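Local coordinates for virulence protein STM3117 (Salmonella enterica subsp. enterica serovar Typhimurium, PDB 3HUH) that promotes the replication of the bacterium inside host macrophages and may take part in building and modifying the peptidoglycan of its cell wall, at residues S32-S35 / T36-F40; A58-G62 / A63-N67; E76-A79 / S80-P84; D99-S102 / E103-A107. All blocks are in the same frame, centred on the assembly; numbering follows the deposited sequence.

Interaction 1: residues S32-S35 / T36-F40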
ATOM      1  N   SER A  32     -13.203   4.539   9.266  1.00 19.56           N
ATOM      2  CA  SER A  32     -14.236   4.850  10.250  1.00 21.00           C
ATOM      3  C   SER A  32     -15.411   3.878  10.163  1.00 21.76           C
ATOM      4  O   SER A  32     -15.963   3.463  11.187  1.00 21.57           O
ATOM      5  CB  SER A  32     -14.725   6.297  10.080  1.00 22.22           C
ATOM      6  OG  SER A  32     -15.311   6.514   8.808  1.00 28.97           O
ATOM      7  N   ASP A  33     -15.783   3.501   8.943  1.00 20.39           N
ATOM      8  CA  ASP A  33     -16.896   2.579   8.742  1.00 20.26           C
ATOM      9  C   ASP A  33     -16.623   1.602   7.597  1.00 19.26           C
ATOM     10  O   ASP A  33     -16.644   1.977   6.422  1.00 18.67           O
ATOM     11  CB  ASP A  33     -18.176   3.361   8.448  1.00 23.59           C
ATOM     12  CG  ASP A  33     -19.403   2.475   8.442  1.00 26.11           C
ATOM     13  OD1 ASP A  33     -19.856   2.076   9.537  1.00 31.11           O
ATOM     14  OD2 ASP A  33     -19.902   2.155   7.347  1.00 28.43           O
ATOM     15  N   ILE A  34     -16.377   0.347   7.948  1.00 18.33           N
ATOM     16  CA  ILE A  34     -16.090  -0.674   6.956  1.00 18.61           C
ATOM     17  C   ILE A  34     -17.185  -0.806   5.892  1.00 18.73           C
ATOM     18  O   ILE A  34     -16.878  -0.928   4.707  1.00 18.71           O
ATOM     19  CB  ILE A  34     -15.809  -2.034   7.649  1.00 18.38           C
ATOM     20  CG1 ILE A  34     -14.408  -1.995   8.272  1.00 19.25           C
ATOM     21  CG2 ILE A  34     -15.948  -3.182   6.654  1.00 19.34           C
ATOM     22  CD1 ILE A  34     -13.987  -3.262   8.995  1.00 18.93           C
ATOM     23  N   SER A  35     -18.454  -0.760   6.297  1.00 19.95           N
ATOM     24  CA  SER A  35     -19.547  -0.879   5.329  1.00 20.56           C
ATOM     25  C   SER A  35     -19.458   0.182   4.236  1.00 20.11           C
ATOM     26  O   SER A  35     -19.608  -0.113   3.046  1.00 21.76           O
ATOM     27  CB  SER A  35     -20.908  -0.772   6.030  1.00 22.28           C
ATOM     28  OG  SER A  35     -21.141  -1.901   6.848  1.00 28.34           O
ATOM     29  N   THR A  36     -19.213   1.420   4.649  1.00 19.75           N
ATOM     30  CA  THR A  36     -19.104   2.536   3.718  1.00 18.58           C
ATOM     31  C   THR A  36     -17.897   2.378   2.794  1.00 19.00           C
ATOM     32  O   THR A  36     -17.973   2.661   1.595  1.00 17.92           O
ATOM     33  CB  THR A  36     -18.986   3.864   4.485  1.00 20.40           C
ATOM     34  OG1 THR A  36     -20.121   4.015   5.350  1.00 22.69           O
ATOM     35  CG2 THR A  36     -18.931   5.027   3.526  1.00 21.98           C
ATOM     36  N   THR A  37     -16.786   1.924   3.362  1.00 18.13           N
ATOM     37  CA  THR A  37     -15.563   1.715   2.601  1.00 17.86           C
ATOM     38  C   THR A  37     -15.776   0.627   1.558  1.00 17.82           C
ATOM     39  O   THR A  37     -15.391   0.781   0.393  1.00 18.53           O
ATOM     40  CB  THR A  37     -14.407   1.326   3.548  1.00 18.08           C
ATOM     41  OG1 THR A  37     -14.072   2.451   4.366  1.00 17.88           O
ATOM     42  CG2 THR A  37     -13.179   0.885   2.768  1.00 15.45           C
ATOM     43  N   ILE A  38     -16.402  -0.469   1.973  1.00 18.35           N
ATOM     44  CA  ILE A  38     -16.657  -1.578   1.067  1.00 17.89           C
ATOM     45  C   ILE A  38     -17.513  -1.128  -0.112  1.00 19.59           C
ATOM     46  O   ILE A  38     -17.202  -1.432  -1.267  1.00 16.36           O
ATOM     47  CB  ILE A  38     -17.338  -2.756   1.817  1.00 18.30           C
ATOM     48  CG1 ILE A  38     -16.301  -3.453   2.715  1.00 17.62           C
ATOM     49  CG2 ILE A  38     -17.952  -3.746   0.814  1.00 17.32           C
ATOM     50  CD1 ILE A  38     -16.844  -4.623   3.542  1.00 19.23           C
ATOM     51  N   ARG A  39     -18.585  -0.396   0.168  1.00 20.53           N
ATOM     52  CA  ARG A  39     -19.451   0.073  -0.908  1.00 22.30           C
ATOM     53  C   ARG A  39     -18.689   0.898  -1.941  1.00 21.34           C
ATOM     54  O   ARG A  39     -18.892   0.742  -3.145  1.00 21.14           O
ATOM     55  CB  ARG A  39     -20.623   0.880  -0.346  1.00 25.90           C
ATOM     56  CG  ARG A  39     -21.780   0.024   0.143  1.00 31.87           C
ATOM     57  CD  ARG A  39     -23.024   0.872   0.403  1.00 36.86           C
ATOM     58  NE  ARG A  39     -24.242   0.063   0.456  1.00 41.18           N
ATOM     59  CZ  ARG A  39     -24.498  -0.862   1.376  1.00 42.77           C
ATOM     60  NH1 ARG A  39     -23.621  -1.109   2.342  1.00 43.30           N
ATOM     61  NH2 ARG A  39     -25.638  -1.540   1.332  1.00 43.99           N
ATOM     62  N   PHE A  40     -17.799   1.767  -1.476  1.00 20.80           N
ATOM     63  CA  PHE A  40     -17.012   2.597  -2.381  1.00 20.06           C
ATOM     64  C   PHE A  40     -16.080   1.762  -3.266  1.00 18.80           C
ATOM     65  O   PHE A  40     -16.109   1.881  -4.497  1.00 18.71           O
ATOM     66  CB  PHE A  40     -16.173   3.605  -1.590  1.00 18.40           C
ATOM     67  CG  PHE A  40     -15.252   4.432  -2.450  1.00 18.00           C
ATOM     68  CD1 PHE A  40     -15.740   5.520  -3.170  1.00 17.96           C
ATOM     69  CD2 PHE A  40     -13.898   4.113  -2.551  1.00 18.96           C
ATOM     70  CE1 PHE A  40     -14.889   6.284  -3.977  1.00 20.56           C
ATOM     71  CE2 PHE A  40     -13.035   4.869  -3.357  1.00 18.66           C
ATOM     72  CZ  PHE A  40     -13.533   5.959  -4.071  1.00 19.66           C
TER
HETATM   73  O   HOH W   1     -15.147   4.489   6.306  1.00 18.79           O
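Asp33 and Thr36 meet with their side chains at about a right angle, the carboxylate of the first reaching over the open amino end of helix 34-43. Within the turn it is one carboxylate oxygen that bonds: Asp33 OD2 accepts from Thr36 N at 2.9 Å and from Thr36 OG1 at 2.7 Å. Both donors come on its anti side, yet from opposite faces of the carboxylate plane, which should limit rotation of the group. The first torsion of Asp33 (chi1 -171°) swings CG to the side away from its own backbone N and so lays the acid against the first turn. This is an N-cap: an aspartate just before a helix takes up a first-turn N-H. Asp33 O takes part as well, accepting from Thr37 N at 3.1 Å, while a water linking Asp33 N and Thr37 OG1 closes the turn on another side.

A different face of the helix is apolar. Ile34 CG2 touches Ile38 CD1 at 3.5 Å, the two branched chains crossing at a slant, and both rest on Leu68 of strand 64-70, so this face packs the helix against its sheet. Gln70 holds the start of the helix by accepting from Ile34 N. The carboxylate, at the amino end where first-turn N-H groups point outward, should be stabilised by the positive end of the helix dipole, which would help keep Asp33 ionised.

Interaction 2: residues A58-G62 / A63-N67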
ATOM      1  N   ALA A  58     -11.812  -7.866   3.773  1.00 16.67           N
ATOM      2  CA  ALA A  58     -10.760  -7.538   2.825  1.00 15.16           C
ATOM      3  C   ALA A  58     -11.399  -7.242   1.477  1.00 15.55           C
ATOM      4  O   ALA A  58     -12.547  -7.622   1.212  1.00 16.14           O
ATOM      5  CB  ALA A  58      -9.772  -8.686   2.699  1.00 15.19           C
ATOM      6  N   LEU A  59     -10.654  -6.537   0.641  1.00 14.52           N
ATOM      7  CA  LEU A  59     -11.100  -6.187  -0.696  1.00 15.13           C
ATOM      8  C   LEU A  59     -10.090  -6.810  -1.635  1.00 16.11           C
ATOM      9  O   LEU A  59      -8.905  -6.471  -1.610  1.00 15.35           O
ATOM     10  CB  LEU A  59     -11.122  -4.670  -0.876  1.00 15.80           C
ATOM     11  CG  LEU A  59     -12.231  -3.954  -0.096  1.00 18.74           C
ATOM     12  CD1 LEU A  59     -11.908  -2.478   0.008  1.00 19.98           C
ATOM     13  CD2 LEU A  59     -13.578  -4.185  -0.780  1.00 19.35           C
ATOM     14  N   ILE A  60     -10.572  -7.748  -2.442  1.00 16.38           N
ATOM     15  CA  ILE A  60      -9.753  -8.466  -3.400  1.00 16.95           C
ATOM     16  C   ILE A  60      -9.710  -7.766  -4.755  1.00 15.94           C
ATOM     17  O   ILE A  60     -10.732  -7.292  -5.244  1.00 18.90           O
ATOM     18  CB  ILE A  60     -10.324  -9.891  -3.637  1.00 16.61           C
ATOM     19  CG1 ILE A  60     -10.505 -10.616  -2.300  1.00 17.77           C
ATOM     20  CG2 ILE A  60      -9.450 -10.657  -4.610  1.00 17.45           C
ATOM     21  CD1 ILE A  60      -9.248 -10.722  -1.476  1.00 18.62           C
ATOM     22  N   PHE A  61      -8.523  -7.703  -5.353  1.00 15.75           N
ATOM     23  CA  PHE A  61      -8.347  -7.129  -6.686  1.00 18.47           C
ATOM     24  C   PHE A  61      -7.067  -7.715  -7.258  1.00 18.22           C
ATOM     25  O   PHE A  61      -6.079  -7.866  -6.544  1.00 18.62           O
ATOM     26  CB  PHE A  61      -8.288  -5.593  -6.640  1.00 19.65           C
ATOM     27  CG  PHE A  61      -7.129  -5.047  -5.874  1.00 19.82           C
ATOM     28  CD1 PHE A  61      -5.925  -4.760  -6.514  1.00 21.56           C
ATOM     29  CD2 PHE A  61      -7.238  -4.809  -4.509  1.00 22.64           C
ATOM     30  CE1 PHE A  61      -4.850  -4.245  -5.803  1.00 22.01           C
ATOM     31  CE2 PHE A  61      -6.164  -4.294  -3.790  1.00 22.75           C
ATOM     32  CZ  PHE A  61      -4.969  -4.010  -4.437  1.00 23.95           C
ATOM     33  N   GLY A  62      -7.086  -8.052  -8.544  1.00 19.66           N
ATOM     34  CA  GLY A  62      -5.914  -8.657  -9.151  1.00 20.40           C
ATOM     35  C   GLY A  62      -5.493  -9.834  -8.288  1.00 20.47           C
ATOM     36  O   GLY A  62      -6.325 -10.658  -7.902  1.00 21.27           O
ATOM     37  N   ALA A  63      -4.205  -9.904  -7.972  1.00 19.43           N
ATOM     38  CA  ALA A  63      -3.673 -10.969  -7.133  1.00 20.22           C
ATOM     39  C   ALA A  63      -3.197 -10.366  -5.817  1.00 22.28           C
ATOM     40  O   ALA A  63      -2.263 -10.862  -5.187  1.00 24.13           O
ATOM     41  CB  ALA A  63      -2.517 -11.665  -7.842  1.00 20.45           C
ATOM     42  N   GLN A  64      -3.858  -9.291  -5.398  1.00 18.45           N
ATOM     43  CA  GLN A  64      -3.501  -8.615  -4.160  1.00 19.25           C
ATOM     44  C   GLN A  64      -4.781  -8.355  -3.378  1.00 17.91           C
ATOM     45  O   GLN A  64      -5.862  -8.771  -3.794  1.00 18.19           O
ATOM     46  CB  GLN A  64      -2.799  -7.284  -4.477  1.00 17.47           C
ATOM     47  CG  GLN A  64      -1.450  -7.435  -5.210  1.00 23.15           C
ATOM     48  CD  GLN A  64      -0.884  -6.107  -5.727  1.00 24.72           C
ATOM     49  OE1 GLN A  64      -1.503  -5.429  -6.546  1.00 24.67           O
ATOM     50  NE2 GLN A  64       0.304  -5.744  -5.254  1.00 28.37           N
ATOM     51  N   LYS A  65      -4.659  -7.695  -2.235  1.00 16.03           N
ATOM     52  CA  LYS A  65      -5.838  -7.361  -1.452  1.00 15.70           C
ATOM     53  C   LYS A  65      -5.566  -6.250  -0.454  1.00 14.96           C
ATOM     54  O   LYS A  65      -4.415  -5.945  -0.141  1.00 15.33           O
ATOM     55  CB  LYS A  65      -6.393  -8.592  -0.718  1.00 17.24           C
ATOM     56  CG  LYS A  65      -5.557  -9.112   0.453  1.00 16.59           C
ATOM     57  CD  LYS A  65      -6.379 -10.111   1.276  1.00 15.73           C
ATOM     58  CE  LYS A  65      -5.558 -10.745   2.391  1.00 16.98           C
ATOM     59  NZ  LYS A  65      -6.457 -11.223   3.487  1.00 18.36           N
ATOM     60  N   ILE A  66      -6.639  -5.620   0.004  1.00 15.12           N
ATOM     61  CA  ILE A  66      -6.548  -4.574   1.006  1.00 15.13           C
ATOM     62  C   ILE A  66      -7.362  -5.053   2.201  1.00 16.00           C
ATOM     63  O   ILE A  66      -8.569  -5.274   2.090  1.00 15.86           O
ATOM     64  CB  ILE A  66      -7.125  -3.242   0.490  1.00 18.36           C
ATOM     65  CG1 ILE A  66      -6.180  -2.654  -0.561  1.00 19.91           C
ATOM     66  CG2 ILE A  66      -7.326  -2.268   1.652  1.00 17.66           C
ATOM     67  CD1 ILE A  66      -6.713  -1.428  -1.241  1.00 21.58           C
ATOM     68  N   ASN A  67      -6.691  -5.258   3.327  1.00 14.39           N
ATOM     69  CA  ASN A  67      -7.387  -5.679   4.532  1.00 14.63           C
ATOM     70  C   ASN A  67      -7.932  -4.426   5.196  1.00 15.36           C
ATOM     71  O   ASN A  67      -7.304  -3.361   5.157  1.00 15.69           O
ATOM     72  CB  ASN A  67      -6.448  -6.411   5.493  1.00 15.61           C
ATOM     73  CG  ASN A  67      -6.080  -7.792   5.005  1.00 18.17           C
ATOM     74  OD1 ASN A  67      -6.864  -8.445   4.307  1.00 17.12           O
ATOM     75  ND2 ASN A  67      -4.897  -8.261   5.394  1.00 16.87           N
TER
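Ala63 and Gly62 form the two-residue turn that joins the strands, their backbone angles (Gly62 phi 52°) close to type II', a common link in beta hairpins. Gln64 closes the turn with Phe61 in a hydrogen-bonded pair: Gln64 N gives to Phe61 O at 2.9 Å, and Phe61 N returns a longer bond of 3.3 Å to Gln64 O from above the carbonyl plane. The phenyl ring of Phe61 leans back across the partner strand, since chi1 of 63° sets CG between its own N and carbonyl carbon, and one ring face lies over the Gln64 carbonyl. The Gln64 amide, turned 63° from the ring, is held beyond the hairpin: NE2 gives to Ile24 O of the same chain, and OE1 accepts from Ile24 N of the second subunit.

Lys65 emerges on the other face, where its CB touches Ile60 CD1 at 3.6 Å and its CD passes Ala58 CB. The hairpin supplies the two central strands of a four-stranded mixed sheet, ordered 21-31, 64-70, 56-61, 48-52, as in the βαβββ modules of the glyoxalase (vicinal oxygen chelate) fold. Ile66 pairs with Leu59 through Leu59 N to Ile66 O at 2.8 Å and Ile66 N to Leu59 O at 2.9 Å, while Ile66 CG1 meets the edge of the Phe61 ring at CE2, 3.6 Å away. At Asn67, OD1 receives Lys65 NZ at 2.9 Å in the carbonyl plane, on a lone pair, and also lies against Ala58 CB; the same ammonium group makes a cation-pi contact with Phe52.

Interaction 3: residues E76-A79 / S80-P84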
ATOM      1  N   GLU A  76      -4.259  -6.483  15.937  1.00 22.33           N
ATOM      2  CA  GLU A  76      -2.830  -6.324  16.214  1.00 22.53           C
ATOM      3  C   GLU A  76      -1.974  -7.453  15.635  1.00 22.67           C
ATOM      4  O   GLU A  76      -2.439  -8.587  15.499  1.00 22.77           O
ATOM      5  CB  GLU A  76      -2.620  -6.269  17.729  1.00 24.07           C
ATOM      6  CG  GLU A  76      -3.546  -5.310  18.462  1.00 30.02           C
ATOM      7  CD  GLU A  76      -2.880  -3.997  18.816  1.00 32.20           C
ATOM      8  OE1 GLU A  76      -3.561  -3.126  19.402  1.00 35.16           O
ATOM      9  OE2 GLU A  76      -1.679  -3.839  18.509  1.00 35.40           O
ATOM     10  N   PRO A  77      -0.713  -7.156  15.269  1.00 22.08           N
ATOM     11  CA  PRO A  77      -0.075  -5.839  15.356  1.00 20.47           C
ATOM     12  C   PRO A  77      -0.607  -4.940  14.242  1.00 19.53           C
ATOM     13  O   PRO A  77      -1.190  -5.429  13.275  1.00 18.39           O
ATOM     14  CB  PRO A  77       1.404  -6.168  15.179  1.00 21.26           C
ATOM     15  CG  PRO A  77       1.356  -7.272  14.183  1.00 22.18           C
ATOM     16  CD  PRO A  77       0.226  -8.147  14.712  1.00 22.49           C
ATOM     17  N   LYS A  78      -0.401  -3.633  14.381  1.00 16.65           N
ATOM     18  CA  LYS A  78      -0.876  -2.674  13.388  1.00 17.18           C
ATOM     19  C   LYS A  78       0.113  -1.509  13.267  1.00 17.40           C
ATOM     20  O   LYS A  78       1.152  -1.496  13.925  1.00 17.14           O
ATOM     21  CB  LYS A  78      -2.251  -2.143  13.812  1.00 17.62           C
ATOM     22  CG  LYS A  78      -2.231  -1.467  15.183  1.00 16.60           C
ATOM     23  CD  LYS A  78      -3.637  -1.202  15.723  1.00 18.44           C
ATOM     24  CE  LYS A  78      -3.565  -0.409  17.018  1.00 22.21           C
ATOM     25  NZ  LYS A  78      -4.905  -0.160  17.612  1.00 23.61           N
ATOM     26  N   ALA A  79      -0.211  -0.540  12.419  1.00 16.34           N
ATOM     27  CA  ALA A  79       0.658   0.623  12.239  1.00 16.72           C
ATOM     28  C   ALA A  79       0.844   1.329  13.585  1.00 17.13           C
ATOM     29  O   ALA A  79      -0.003   1.223  14.469  1.00 17.77           O
ATOM     30  CB  ALA A  79       0.029   1.582  11.225  1.00 16.97           C
ATOM     31  N   SER A  80       1.952   2.046  13.753  1.00 17.13           N
ATOM     32  CA  SER A  80       2.174   2.759  15.008  1.00 17.72           C
ATOM     33  C   SER A  80       1.132   3.856  15.224  1.00 18.17           C
ATOM     34  O   SER A  80       0.746   4.147  16.354  1.00 17.32           O
ATOM     35  CB  SER A  80       3.583   3.362  15.037  1.00 19.17           C
ATOM     36  OG  SER A  80       4.541   2.361  15.326  1.00 27.65           O
ATOM     37  N   ARG A  81       0.663   4.452  14.136  1.00 17.08           N
ATOM     38  CA  ARG A  81      -0.343   5.506  14.217  1.00 18.82           C
ATOM     39  C   ARG A  81      -1.455   5.271  13.185  1.00 17.85           C
ATOM     40  O   ARG A  81      -1.527   5.959  12.166  1.00 18.15           O
ATOM     41  CB  ARG A  81       0.320   6.873  13.990  1.00 19.35           C
ATOM     42  CG  ARG A  81       1.347   7.241  15.059  1.00 21.11           C
ATOM     43  CD  ARG A  81       2.238   8.421  14.642  1.00 24.02           C
ATOM     44  NE  ARG A  81       1.518   9.689  14.538  1.00 27.55           N
ATOM     45  CZ  ARG A  81       2.074  10.832  14.140  1.00 28.01           C
ATOM     46  NH1 ARG A  81       3.358  10.868  13.807  1.00 30.10           N
ATOM     47  NH2 ARG A  81       1.350  11.942  14.080  1.00 30.32           N
ATOM     48  N   PRO A  82      -2.331   4.281  13.436  1.00 18.96           N
ATOM     49  CA  PRO A  82      -3.443   3.954  12.529  1.00 18.80           C
ATOM     50  C   PRO A  82      -4.257   5.222  12.320  1.00 18.37           C
ATOM     51  O   PRO A  82      -4.762   5.798  13.280  1.00 19.00           O
ATOM     52  CB  PRO A  82      -4.221   2.889  13.305  1.00 18.80           C
ATOM     53  CG  PRO A  82      -3.171   2.260  14.173  1.00 21.37           C
ATOM     54  CD  PRO A  82      -2.399   3.458  14.653  1.00 19.67           C
ATOM     55  N   THR A  83      -4.405   5.637  11.068  1.00 17.26           N
ATOM     56  CA  THR A  83      -5.101   6.876  10.772  1.00 18.43           C
ATOM     57  C   THR A  83      -5.965   6.843   9.516  1.00 16.93           C
ATOM     58  O   THR A  83      -5.466   6.634   8.411  1.00 16.51           O
ATOM     59  CB  THR A  83      -4.072   8.022  10.607  1.00 18.89           C
ATOM     60  OG1 THR A  83      -3.233   8.098  11.771  1.00 18.11           O
ATOM     61  CG2 THR A  83      -4.780   9.361  10.394  1.00 18.94           C
ATOM     62  N   PRO A  84      -7.281   7.053   9.669  1.00 17.12           N
ATOM     63  CA  PRO A  84      -8.142   7.045   8.481  1.00 17.27           C
ATOM     64  C   PRO A  84      -7.746   8.236   7.604  1.00 19.47           C
ATOM     65  O   PRO A  84      -7.464   9.319   8.121  1.00 20.13           O
ATOM     66  CB  PRO A  84      -9.542   7.218   9.069  1.00 18.21           C
ATOM     67  CG  PRO A  84      -9.429   6.528  10.401  1.00 18.13           C
ATOM     68  CD  PRO A  84      -8.087   7.040  10.904  1.00 17.51           C
TER
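Lys78 passes the aliphatic part of its side chain by the CG corner of the Pro82 ring, at about a right angle. Its CG, CD and CE all come near this single ring atom, the closest approach being Lys78 CD to Pro82 CG at 3.8 Å. Beyond CG the lysine is fully extended, which carries NZ past the proline to a salt bridge with Glu74; a long one, 3.7 Å, runs from Lys78 NZ to Glu76 OE1. Beside this contact Ala79 O sits 3.3 Å from Pro82 CD, and Ala79 CB faces Pro82 CG more distantly. The segment is part of the irregular connection between strands 64-70 and 88-93, which links the two four-stranded sheets of this glyoxalase-superfamily chain, and a cis peptide bond precedes Pro77 near its start.

The bend between Ala79 and Pro82 is turned to the second subunit. There Ser80 OG is hydrogen-bonded to Gly135 O of that subunit, and Lys78 O accepts from its Arg131 NH1. Farther on, Thr83 OG1 gives a hydrogen bond of 2.8 Å to Arg81 O, coming from above the carbonyl plane and folding the threonine back over the peptide that leads into Pro82.

Interaction 4: residues D99-S102 / E103-A107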
ATOM      1  N   ASP A  99     -12.039   6.516 -20.417  1.00 18.72           N
ATOM      2  CA  ASP A  99     -13.287   5.830 -20.109  1.00 20.56           C
ATOM      3  C   ASP A  99     -13.427   5.811 -18.586  1.00 20.36           C
ATOM      4  O   ASP A  99     -14.532   5.929 -18.049  1.00 20.67           O
ATOM      5  CB  ASP A  99     -13.286   4.391 -20.649  1.00 20.86           C
ATOM      6  CG  ASP A  99     -13.380   4.330 -22.169  1.00 23.99           C
ATOM      7  OD1 ASP A  99     -13.877   5.297 -22.790  1.00 24.38           O
ATOM      8  OD2 ASP A  99     -12.972   3.298 -22.742  1.00 26.89           O
ATOM      9  N   VAL A 100     -12.298   5.680 -17.890  1.00 19.71           N
ATOM     10  CA  VAL A 100     -12.317   5.664 -16.432  1.00 20.08           C
ATOM     11  C   VAL A 100     -12.773   7.029 -15.926  1.00 19.44           C
ATOM     12  O   VAL A 100     -13.571   7.119 -14.994  1.00 19.87           O
ATOM     13  CB  VAL A 100     -10.918   5.363 -15.846  1.00 20.29           C
ATOM     14  CG1 VAL A 100     -10.959   5.458 -14.321  1.00 19.51           C
ATOM     15  CG2 VAL A 100     -10.464   3.969 -16.273  1.00 20.81           C
ATOM     16  N   VAL A 101     -12.254   8.091 -16.538  1.00 19.43           N
ATOM     17  CA  VAL A 101     -12.641   9.448 -16.152  1.00 20.29           C
ATOM     18  C   VAL A 101     -14.157   9.570 -16.236  1.00 19.29           C
ATOM     19  O   VAL A 101     -14.804  10.042 -15.305  1.00 18.08           O
ATOM     20  CB  VAL A 101     -12.004  10.504 -17.088  1.00 20.59           C
ATOM     21  CG1 VAL A 101     -12.673  11.856 -16.886  1.00 22.44           C
ATOM     22  CG2 VAL A 101     -10.517  10.610 -16.806  1.00 22.03           C
ATOM     23  N   SER A 102     -14.716   9.132 -17.360  1.00 20.80           N
ATOM     24  CA  SER A 102     -16.157   9.185 -17.569  1.00 24.17           C
ATOM     25  C   SER A 102     -16.905   8.362 -16.520  1.00 24.36           C
ATOM     26  O   SER A 102     -17.928   8.791 -15.992  1.00 24.55           O
ATOM     27  CB  SER A 102     -16.493   8.673 -18.970  1.00 25.01           C
ATOM     28  OG  SER A 102     -17.893   8.582 -19.158  1.00 31.49           O
ATOM     29  N   GLU A 103     -16.380   7.179 -16.219  1.00 23.73           N
ATOM     30  CA  GLU A 103     -16.988   6.288 -15.239  1.00 24.40           C
ATOM     31  C   GLU A 103     -17.074   6.973 -13.874  1.00 23.38           C
ATOM     32  O   GLU A 103     -18.098   6.898 -13.191  1.00 24.09           O
ATOM     33  CB  GLU A 103     -16.150   5.011 -15.143  1.00 25.88           C
ATOM     34  CG  GLU A 103     -16.826   3.823 -14.504  1.00 31.11           C
ATOM     35  CD  GLU A 103     -15.965   2.573 -14.603  1.00 30.27           C
ATOM     36  OE1 GLU A 103     -15.533   2.240 -15.727  1.00 32.53           O
ATOM     37  OE2 GLU A 103     -15.722   1.929 -13.564  1.00 36.95           O
ATOM     38  N   ILE A 104     -15.995   7.649 -13.488  1.00 21.92           N
ATOM     39  CA  ILE A 104     -15.930   8.350 -12.209  1.00 21.98           C
ATOM     40  C   ILE A 104     -16.958   9.473 -12.115  1.00 22.24           C
ATOM     41  O   ILE A 104     -17.642   9.614 -11.104  1.00 22.53           O
ATOM     42  CB  ILE A 104     -14.514   8.937 -11.974  1.00 21.65           C
ATOM     43  CG1 ILE A 104     -13.530   7.800 -11.681  1.00 23.20           C
ATOM     44  CG2 ILE A 104     -14.541   9.965 -10.838  1.00 20.11           C
ATOM     45  CD1 ILE A 104     -12.093   8.244 -11.555  1.00 24.23           C
ATOM     46  N   LEU A 105     -17.062  10.279 -13.168  1.00 22.70           N
ATOM     47  CA  LEU A 105     -18.017  11.382 -13.168  1.00 23.08           C
ATOM     48  C   LEU A 105     -19.453  10.870 -13.135  1.00 23.72           C
ATOM     49  O   LEU A 105     -20.305  11.426 -12.446  1.00 24.07           O
ATOM     50  CB  LEU A 105     -17.801  12.259 -14.402  1.00 23.26           C
ATOM     51  CG  LEU A 105     -16.460  12.996 -14.446  1.00 23.80           C
ATOM     52  CD1 LEU A 105     -16.300  13.655 -15.801  1.00 25.07           C
ATOM     53  CD2 LEU A 105     -16.397  14.025 -13.327  1.00 22.46           C
ATOM     54  N   GLN A 106     -19.720   9.799 -13.875  1.00 25.25           N
ATOM     55  CA  GLN A 106     -21.058   9.228 -13.911  1.00 27.61           C
ATOM     56  C   GLN A 106     -21.455   8.666 -12.552  1.00 27.84           C
ATOM     57  O   GLN A 106     -22.639   8.577 -12.233  1.00 29.78           O
ATOM     58  CB  GLN A 106     -21.136   8.138 -14.980  1.00 29.11           C
ATOM     59  CG  GLN A 106     -21.123   8.689 -16.396  1.00 32.64           C
ATOM     60  CD  GLN A 106     -21.234   7.605 -17.446  1.00 36.32           C
ATOM     61  OE1 GLN A 106     -22.035   6.678 -17.315  1.00 38.45           O
ATOM     62  NE2 GLN A 106     -20.438   7.720 -18.504  1.00 37.82           N
ATOM     63  N   ALA A 107     -20.460   8.298 -11.750  1.00 28.17           N
ATOM     64  CA  ALA A 107     -20.715   7.756 -10.420  1.00 27.79           C
ATOM     65  C   ALA A 107     -20.874   8.883  -9.400  1.00 29.02           C
ATOM     66  O   ALA A 107     -21.041   8.632  -8.207  1.00 30.32           O
ATOM     67  CB  ALA A 107     -19.579   6.832 -10.004  1.00 27.68           C
TER
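Val100 and Ile104, a turn apart in helix 97-106, carry the close apolar side of this contact. Their chains meet at an angle, Val100 CG1 standing 4.1 Å from Ile104 CD1. Next to them Val101 and Leu105 run side by side in the same direction, with Val101 CG1 4.2 Å from Leu105 CD1. Leu105, unlike the buried Val100 and Ile104, is exposed, so the apolar side thins out toward solvent there. Beneath, Ile104 N bonds to Val100 O at 2.9 Å and Leu105 N to Val101 O at 3.1 Å.

The other side is polar and largely open to solvent. Gln106 reaches back, and its NE2 gives a hydrogen bond of 2.8 Å to Ser102 OG, bent to 131° at the hydrogen. Ser102 OG is brought there by a chi1 of 174°, opposite its own backbone N, while Gln106 CG rests 3.2 Å from Ser102 O. Glu103 extends here too, its CB against Val100 O.

Ile109 and Ile111, in the loop after the helix, meet Ile104 and the Val101-Leu105 pair respectively. Towards the interior Ile104 packs on Ile128 and Ile130 of strand 123-131, and Val101 also touches Ile128, which sets the helix on the second four-stranded sheet.

In the fold
Interactions 1 and 4 are helical contacts, one for each sheet: both show an apolar stripe turned to strands and a polar remainder, but interaction 1 caps the beginning of its helix with a carboxylate, whereas interaction 4 near the other end of its helix uses a neutral amide-to-hydroxyl bond. Interaction 2 is the buried one, a hairpin within the sheet that helix 34-43 covers, held chiefly by paired backbone bonds. Interaction 3 lies at the surface without regular structure and relies, within itself, on aliphatic and proline packing, with several polar bonds going to the second subunit, which interaction 2 also touches. Interactions 3 and 4 lie on opposite sides of the chain's centre, their centres about 32 Å apart.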